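Long-range contacts in glucosamine-6-phosphate deaminase (Bacillus subtilis, PDB 2BKX), which belongs to the glucosamine-6-phosphate isomerase/6-phosphogluconolactonase family of alpha/beta enzymes and is seen here with fructose-6-phosphate bound in its pocket: residues E11-A16 and E41-Q46; L195-K200 and V229-D234. All coordinates share one frame; numbering follows the deposited sequence.

Contact 1: residues E11-A16 and E41-Q46; sequences ELSQIA and EGTYRQ
Ser13 meets Gly42 and Thr43 where helix 9-26 and helix 41-53, two helices of a Rossmann-like alpha/beta fold, pack on each other. The short helical segments cross at -54° with their axes 7.9 Å apart, close for two helices, and the small residues at the crossing allow it: Ser13 CA and Thr43 CA are 4.5 Å apart. The Ser13 side chain points at the other helix. Its CB sits 3.5 Å from Gly42 C, against bare backbone, and its OG goes on to Gly42 CA at 3.4 Å. Glycine suits this place because its bare CA lets the serine hydroxyl come right up to the backbone. Ser13 OG lies anti to its own carbonyl carbon (chi1 -64°), beside the backbone N, and hydrogen-bonds within its own helix to Tyr9 O. A water donates a second bond to Ser13 OG and is also hydrogen-bonded to Thr43 OG1, each at 2.8 Å, so one water links the two buried hydroxyls between the helices. Tyr9 also reaches the second helix directly, its OH bonding Gly42 N. Farther along, the short Ala16 lets Thr43 come close, and the beta-branched Thr43 presents both of its branches to the methyl. On the more open flank Gln46, modelled in two conformations, lies beside Ser13. Beneath, Leu196 of strand 193-197 touches both Ala16 and Thr43. Ala16 CB rests 3.2 Å from Thr43 OG1 and 3.8 Å from Thr43 CG2.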
ATOM      1  N   GLU A  11      -3.594  -5.243 -17.420  1.00  6.07           N
ATOM      2  CA  GLU A  11      -4.758  -4.346 -17.471  1.00  6.83           C
ATOM      3  C   GLU A  11      -5.019  -3.716 -16.096  1.00  6.13           C
ATOM      4  O   GLU A  11      -5.284  -2.510 -15.991  1.00  6.79           O
ATOM      5  CB  GLU A  11      -6.035  -5.044 -17.970  1.00  8.59           C
ATOM      6  CG  GLU A  11      -7.158  -4.048 -18.148  1.00 10.77           C
ATOM      7  CD  GLU A  11      -8.508  -4.613 -18.484  1.00 13.01           C
ATOM      8  OE1 GLU A  11      -9.293  -3.839 -19.103  1.00 18.26           O
ATOM      9  OE2 GLU A  11      -8.818  -5.764 -18.094  1.00 18.60           O
ATOM     10  N   LEU A  12      -4.916  -4.495 -15.027  1.00  6.39           N
ATOM     11  CA  LEU A  12      -5.037  -3.957 -13.671  1.00  5.82           C
ATOM     12  C   LEU A  12      -4.044  -2.834 -13.453  1.00  5.95           C
ATOM     13  O   LEU A  12      -4.377  -1.768 -12.936  1.00  6.55           O
ATOM     14  CB  LEU A  12      -4.843  -5.091 -12.663  1.00  6.74           C
ATOM     15  CG  LEU A  12      -4.741  -4.729 -11.170  1.00  7.75           C
ATOM     16  CD1 LEU A  12      -5.236  -5.925 -10.332  1.00  9.25           C
ATOM     17  CD2 LEU A  12      -3.376  -4.299 -10.719  1.00  8.50           C
ATOM     18  N   SER A  13      -2.814  -3.064 -13.900  1.00  5.18           N
ATOM     19  CA  SER A  13      -1.769  -2.084 -13.734  1.00  5.00           C
ATOM     20  C   SER A  13      -1.998  -0.821 -14.564  1.00  5.66           C
ATOM     21  O   SER A  13      -1.695   0.291 -14.089  1.00  5.84           O
ATOM     22  CB  SER A  13      -0.437  -2.729 -14.126  1.00  5.66           C
ATOM     23  OG  SER A  13      -0.103  -3.817 -13.248  1.00  6.72           O
ATOM     24  N   GLN A  14      -2.509  -0.981 -15.790  1.00  6.15           N
ATOM     25  CA  GLN A  14      -2.853   0.170 -16.611  1.00  6.70           C
ATOM     26  C   GLN A  14      -3.912   1.036 -15.943  1.00  6.34           C
ATOM     27  O   GLN A  14      -3.797   2.275 -15.900  1.00  5.70           O
ATOM     28  CB  GLN A  14      -3.334  -0.306 -17.998  1.00  7.75           C
ATOM     29  CG  GLN A  14      -3.826   0.817 -18.937  1.00 10.95           C
ATOM     30  CD  GLN A  14      -4.861   0.386 -20.000  1.00 13.37           C
ATOM     31  OE1 GLN A  14      -4.894   0.950 -21.114  1.00 19.68           O
ATOM     32  NE2 GLN A  14      -5.727  -0.560 -19.657  1.00 16.13           N
ATOM     33  N   ILE A  15      -4.976   0.402 -15.504  1.00  5.35           N
ATOM     34  CA  ILE A  15      -6.097   1.111 -14.889  1.00  6.48           C
ATOM     35  C   ILE A  15      -5.654   1.792 -13.596  1.00  5.97           C
ATOM     36  O   ILE A  15      -5.972   2.951 -13.359  1.00  6.28           O
ATOM     37  CB  ILE A  15      -7.286   0.149 -14.636  1.00  7.03           C
ATOM     38  CG1 ILE A  15      -7.800  -0.365 -15.969  1.00  7.87           C
ATOM     39  CG2 ILE A  15      -8.379   0.864 -13.847  1.00  8.33           C
ATOM     40  CD1 ILE A  15      -8.835  -1.460 -15.891  1.00 11.39           C
ATOM     41  N   ALA A  16      -4.852   1.099 -12.792  1.00  5.63           N
ATOM     42  CA  ALA A  16      -4.359   1.682 -11.541  1.00  5.58           C
ATOM     43  C   ALA A  16      -3.487   2.888 -11.804  1.00  5.72           C
ATOM     44  O   ALA A  16      -3.559   3.891 -11.097  1.00  6.03           O
ATOM     45  CB  ALA A  16      -3.600   0.605 -10.749  1.00  5.16           C
ATOM     46  N   GLU A  41       3.778  -3.467  -8.574  1.00  6.05           N
ATOM     47  CA  GLU A  41       4.957  -3.323  -9.430  1.00  7.08           C
ATOM     48  C   GLU A  41       4.600  -2.835 -10.821  1.00  6.70           C
ATOM     49  O   GLU A  41       5.237  -1.919 -11.350  1.00  7.42           O
ATOM     50  CB  GLU A  41       5.698  -4.645  -9.521  1.00  7.89           C
ATOM     51  CG  GLU A  41       6.435  -4.872  -8.197  0.50 10.01           C
ATOM     52  CD  GLU A  41       7.379  -6.036  -8.181  0.50 10.68           C
ATOM     53  OE1 GLU A  41       7.562  -6.690  -9.218  0.50 16.78           O
ATOM     54  OE2 GLU A  41       7.925  -6.309  -7.087  0.50 13.89           O
ATOM     55  N   GLY A  42       3.585  -3.432 -11.440  1.00  6.37           N
ATOM     56  CA  GLY A  42       3.170  -2.999 -12.782  1.00  6.49           C
ATOM     57  C   GLY A  42       2.643  -1.593 -12.815  1.00  6.41           C
ATOM     58  O   GLY A  42       2.808  -0.885 -13.801  1.00  7.19           O
ATOM     59  N   THR A  43       1.951  -1.172 -11.740  1.00  5.12           N
ATOM     60  CA  THR A  43       1.432   0.198 -11.637  1.00  5.97           C
ATOM     61  C   THR A  43       2.556   1.200 -11.664  1.00  6.71           C
ATOM     62  O   THR A  43       2.498   2.199 -12.366  1.00  6.81           O
ATOM     63  CB  THR A  43       0.559   0.339 -10.356  1.00  5.88           C
ATOM     64  OG1 THR A  43      -0.577  -0.540 -10.479  1.00  5.88           O
ATOM     65  CG2 THR A  43       0.020   1.733 -10.184  1.00  6.23           C
ATOM     66  N   TYR A  44       3.600   0.961 -10.883  1.00  5.81           N
ATOM     67  CA  TYR A  44       4.738   1.873 -10.921  1.00  6.07           C
ATOM     68  C   TYR A  44       5.403   1.892 -12.281  1.00  6.21           C
ATOM     69  O   TYR A  44       5.712   2.979 -12.784  1.00  6.35           O
ATOM     70  CB  TYR A  44       5.751   1.517  -9.830  1.00  5.94           C
ATOM     71  CG  TYR A  44       5.237   1.742  -8.419  1.00  5.41           C
ATOM     72  CD1 TYR A  44       4.705   2.960  -8.047  1.00  6.32           C
ATOM     73  CD2 TYR A  44       5.224   0.716  -7.463  1.00  5.26           C
ATOM     74  CE1 TYR A  44       4.223   3.186  -6.787  1.00  6.27           C
ATOM     75  CE2 TYR A  44       4.710   0.925  -6.170  1.00  5.28           C
ATOM     76  CZ  TYR A  44       4.217   2.157  -5.846  1.00  4.97           C
ATOM     77  OH  TYR A  44       3.696   2.387  -4.596  1.00  6.82           O
ATOM     78  N   ARG A  45       5.549   0.747 -12.921  1.00  6.73           N
ATOM     79  CA  ARG A  45       6.132   0.717 -14.254  1.00  7.63           C
ATOM     80  C   ARG A  45       5.274   1.547 -15.229  1.00  7.27           C
ATOM     81  O   ARG A  45       5.819   2.327 -16.049  1.00  8.82           O
ATOM     82  CB  ARG A  45       6.245  -0.712 -14.758  1.00  8.20           C
ATOM     83  CG  ARG A  45       7.416  -1.508 -14.240  1.00 10.69           C
ATOM     84  CD  ARG A  45       7.626  -2.779 -15.004  1.00 12.08           C
ATOM     85  NE  ARG A  45       6.529  -3.728 -14.826  1.00 13.14           N
ATOM     86  CZ  ARG A  45       6.465  -4.660 -13.885  1.00 15.74           C
ATOM     87  NH1 ARG A  45       7.420  -4.768 -12.999  1.00 18.02           N
ATOM     88  NH2 ARG A  45       5.437  -5.485 -13.850  1.00 15.85           N
ATOM     89  N   GLN A  46       3.948   1.395 -15.170  1.00  7.83           N
ATOM     90  CA  GLN A  46       3.117   2.149 -16.066  1.00  8.91           C
ATOM     91  C   GLN A  46       3.076   3.632 -15.759  1.00  8.18           C
ATOM     92  O   GLN A  46       2.978   4.422 -16.676  1.00  8.82           O
ATOM     93  CB  GLN A  46       1.714   1.542 -16.249  1.00 10.78           C
ATOM     94  CG  GLN A  46       1.747   0.129 -16.716  0.50 16.00           C
ATOM     95  CD  GLN A  46       2.509   0.023 -18.045  0.50 18.90           C
ATOM     96  OE1 GLN A  46       2.126   0.683 -19.027  0.50 17.04           O
ATOM     97  NE2 GLN A  46       3.642  -0.687 -18.047  0.50 15.34           N
TER
HETATM   98  O   HOH W   1       0.282  -3.214 -10.523  1.00  6.66           O

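Contact 2: residues L195-K200 and V229-D234; sequences LLISGK and VTVLID
Leu196 and Leu232 lie side by side and point the same way, Leu196 CD2 3.7 Å from Leu232 CD1, on the sheet face covered by helix 9-26. The opposite face is also filled: the Ile197 and Val231 side chains cross obliquely, Ile197 CD1 3.8 Å from Val231 CG1, and Leu195 CD2 packs beside the same valine, with Leu209 and Val206 of helix 203-211 against this face. Branched aliphatic residues suit both buried faces. Strands 193-197 and 229-234 are the parallel pair of a beta-alpha-beta unit, connected through helix 203-211. Between the faces the backbone is bonded in parallel register; Leu232 N bonds Leu195 O at 2.8 Å, and Ile197 N bonds Leu232 O. Beyond Ile197 the first strand gives way to loop, and apolar packing yields to polar bonds at the partly exposed end of the pair, Ser198 and Gly199. There the buried Asp234 carboxylate takes two bonds from the loop. Ser198 OG, anti to its backbone N (chi1 175°), approaches OD2 at 2.6 Å from above the carboxylate plane. Gly199, with phi of 95°, a backbone shape that suits glycine, gives its N-H to the syn side of Asp234 OD1 at 3.0 Å; Ala237 N bonds that oxygen too.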
ATOM      1  N   LEU A 195      -7.604  -0.325  -4.058  1.00  4.99           N
ATOM      2  CA  LEU A 195      -7.141  -1.629  -3.597  1.00  4.62           C
ATOM      3  C   LEU A 195      -6.885  -2.502  -4.820  1.00  4.17           C
ATOM      4  O   LEU A 195      -7.767  -2.714  -5.645  1.00  5.25           O
ATOM      5  CB  LEU A 195      -8.156  -2.262  -2.638  1.00  5.09           C
ATOM      6  CG  LEU A 195      -7.902  -3.703  -2.230  1.00  5.52           C
ATOM      7  CD1 LEU A 195      -6.601  -3.865  -1.490  1.00  6.66           C
ATOM      8  CD2 LEU A 195      -9.054  -4.190  -1.390  1.00  6.32           C
ATOM      9  N   LEU A 196      -5.657  -3.020  -4.912  1.00  4.33           N
ATOM     10  CA  LEU A 196      -5.215  -3.836  -6.030  1.00  4.88           C
ATOM     11  C   LEU A 196      -5.043  -5.285  -5.553  1.00  4.25           C
ATOM     12  O   LEU A 196      -4.399  -5.537  -4.555  1.00  5.12           O
ATOM     13  CB  LEU A 196      -3.856  -3.342  -6.532  1.00  5.83           C
ATOM     14  CG  LEU A 196      -3.775  -1.861  -6.868  1.00  7.12           C
ATOM     15  CD1 LEU A 196      -2.378  -1.461  -7.335  1.00  7.78           C
ATOM     16  CD2 LEU A 196      -4.832  -1.487  -7.887  1.00  6.65           C
ATOM     17  N   ILE A 197      -5.569  -6.222  -6.331  1.00  3.83           N
ATOM     18  CA  ILE A 197      -5.543  -7.632  -5.959  1.00  5.18           C
ATOM     19  C   ILE A 197      -5.277  -8.476  -7.188  1.00  5.21           C
ATOM     20  O   ILE A 197      -6.077  -8.470  -8.142  1.00  5.93           O
ATOM     21  CB  ILE A 197      -6.829  -8.104  -5.278  1.00  5.42           C
ATOM     22  CG1 ILE A 197      -7.296  -7.131  -4.198  1.00  5.79           C
ATOM     23  CG2 ILE A 197      -6.546  -9.478  -4.629  1.00  5.20           C
ATOM     24  CD1 ILE A 197      -8.598  -7.502  -3.507  1.00  6.03           C
ATOM     25  N   SER A 198      -4.204  -9.265  -7.114  1.00  6.13           N
ATOM     26  CA  SER A 198      -3.767 -10.072  -8.249  1.00  6.94           C
ATOM     27  C   SER A 198      -3.305 -11.465  -7.818  1.00  7.37           C
ATOM     28  O   SER A 198      -2.583 -11.619  -6.855  1.00  7.56           O
ATOM     29  CB  SER A 198      -2.589  -9.372  -8.984  1.00  7.80           C
ATOM     30  OG  SER A 198      -2.067 -10.190 -10.011  1.00 10.69           O
ATOM     31  N   GLY A 199      -3.730 -12.458  -8.588  1.00  7.66           N
ATOM     32  CA  GLY A 199      -3.184 -13.790  -8.448  1.00  8.59           C
ATOM     33  C   GLY A 199      -3.973 -14.720  -7.557  1.00 10.00           C
ATOM     34  O   GLY A 199      -4.699 -14.299  -6.660  1.00  9.48           O
ATOM     35  N   LYS A 200      -3.777 -16.023  -7.798  1.00 11.51           N
ATOM     36  CA  LYS A 200      -4.485 -17.086  -7.066  1.00 12.75           C
ATOM     37  C   LYS A 200      -4.282 -17.063  -5.555  1.00 11.58           C
ATOM     38  O   LYS A 200      -5.179 -17.462  -4.787  1.00 12.15           O
ATOM     39  CB  LYS A 200      -4.027 -18.436  -7.647  1.00 14.40           C
ATOM     40  CG  LYS A 200      -4.681 -19.652  -7.115  1.00 18.60           C
ATOM     41  CD  LYS A 200      -4.302 -20.858  -7.999  1.00 20.07           C
ATOM     42  CE  LYS A 200      -4.240 -22.159  -7.179  1.00 25.75           C
ATOM     43  NZ  LYS A 200      -3.183 -23.069  -7.730  1.00 28.07           N
ATOM     44  N   VAL A 229     -14.059   3.672  -2.480  1.00  6.91           N
ATOM     45  CA  VAL A 229     -13.131   2.559  -2.610  1.00  7.39           C
ATOM     46  C   VAL A 229     -13.304   1.914  -3.964  1.00  6.19           C
ATOM     47  O   VAL A 229     -14.410   1.511  -4.330  1.00  6.77           O
ATOM     48  CB  VAL A 229     -13.374   1.487  -1.528  1.00  7.97           C
ATOM     49  CG1 VAL A 229     -12.400   0.333  -1.670  1.00  8.13           C
ATOM     50  CG2 VAL A 229     -13.263   2.088  -0.151  1.00  9.48           C
ATOM     51  N   THR A 230     -12.200   1.767  -4.702  1.00  5.94           N
ATOM     52  CA  THR A 230     -12.192   1.032  -5.948  1.00  6.35           C
ATOM     53  C   THR A 230     -11.290  -0.171  -5.721  1.00  6.02           C
ATOM     54  O   THR A 230     -10.187  -0.041  -5.226  1.00  7.11           O
ATOM     55  CB  THR A 230     -11.660   1.893  -7.069  1.00  7.88           C
ATOM     56  OG1 THR A 230     -12.520   3.012  -7.235  1.00 10.09           O
ATOM     57  CG2 THR A 230     -11.519   1.158  -8.403  1.00  9.81           C
ATOM     58  N   VAL A 231     -11.758  -1.342  -6.137  1.00  5.29           N
ATOM     59  CA  VAL A 231     -11.019  -2.595  -5.976  1.00  5.41           C
ATOM     60  C   VAL A 231     -10.816  -3.195  -7.356  1.00  5.90           C
ATOM     61  O   VAL A 231     -11.800  -3.521  -8.044  1.00  7.10           O
ATOM     62  CB  VAL A 231     -11.759  -3.619  -5.070  1.00  5.53           C
ATOM     63  CG1 VAL A 231     -10.882  -4.816  -4.850  1.00  7.15           C
ATOM     64  CG2 VAL A 231     -12.233  -3.003  -3.770  1.00  7.31           C
ATOM     65  N   LEU A 232      -9.550  -3.352  -7.749  1.00  5.78           N
ATOM     66  CA  LEU A 232      -9.208  -3.943  -9.031  1.00  5.56           C
ATOM     67  C   LEU A 232      -8.761  -5.361  -8.772  1.00  6.01           C
ATOM     68  O   LEU A 232      -7.857  -5.578  -7.959  1.00  6.99           O
ATOM     69  CB  LEU A 232      -8.125  -3.147  -9.745  1.00  6.30           C
ATOM     70  CG  LEU A 232      -8.400  -1.674  -9.982  1.00  8.20           C
ATOM     71  CD1 LEU A 232      -7.192  -1.077 -10.716  1.00  9.58           C
ATOM     72  CD2 LEU A 232      -9.679  -1.404 -10.707  1.00  9.30           C
ATOM     73  N   ILE A 233      -9.394  -6.333  -9.454  1.00  6.33           N
ATOM     74  CA  ILE A 233      -9.124  -7.750  -9.180  1.00  7.24           C
ATOM     75  C   ILE A 233      -8.890  -8.442 -10.505  1.00  7.56           C
ATOM     76  O   ILE A 233      -9.759  -8.385 -11.367  1.00  8.59           O
ATOM     77  CB  ILE A 233     -10.320  -8.398  -8.485  1.00  7.58           C
ATOM     78  CG1 ILE A 233     -10.741  -7.582  -7.233  1.00  7.49           C
ATOM     79  CG2 ILE A 233     -10.004  -9.817  -8.070  1.00  9.90           C
ATOM     80  CD1 ILE A 233     -12.032  -8.034  -6.530  1.00 10.88           C
ATOM     81  N   ASP A 234      -7.744  -9.088 -10.668  1.00  7.51           N
ATOM     82  CA  ASP A 234      -7.527  -9.850 -11.896  1.00  7.52           C
ATOM     83  C   ASP A 234      -8.235 -11.204 -11.866  1.00  8.77           C
ATOM     84  O   ASP A 234      -8.819 -11.592 -10.863  1.00  9.14           O
ATOM     85  CB  ASP A 234      -6.076  -9.902 -12.314  1.00  8.64           C
ATOM     86  CG  ASP A 234      -5.213 -10.789 -11.473  1.00  9.04           C
ATOM     87  OD1 ASP A 234      -5.706 -11.592 -10.640  1.00  9.08           O
ATOM     88  OD2 ASP A 234      -3.982 -10.710 -11.695  1.00 11.90           O
TER

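How the contacts relate
Contact 1 closes before contact 2 opens along the chain, yet their centres lie only 11 Å apart, one layer above the other in the same alpha/beta fold. Contact 1 joins helices 9-26 and 41-53; contact 2 joins two neighbouring parallel strands of the sheet beneath them. The layers touch directly: Leu12 CD1 comes to 3.5 Å from Ile197 O and to 3.6 Å from Leu232 O. Strand 2-6, which leads into helix 9-26, pairs with strand 229-234, so strands from near the two ends of the chain lie side by side. Both contacts stand back from the bound fructose-6-phosphate: the side chains of Thr43 and Leu195 are about 10 Å and about 7 Å from it.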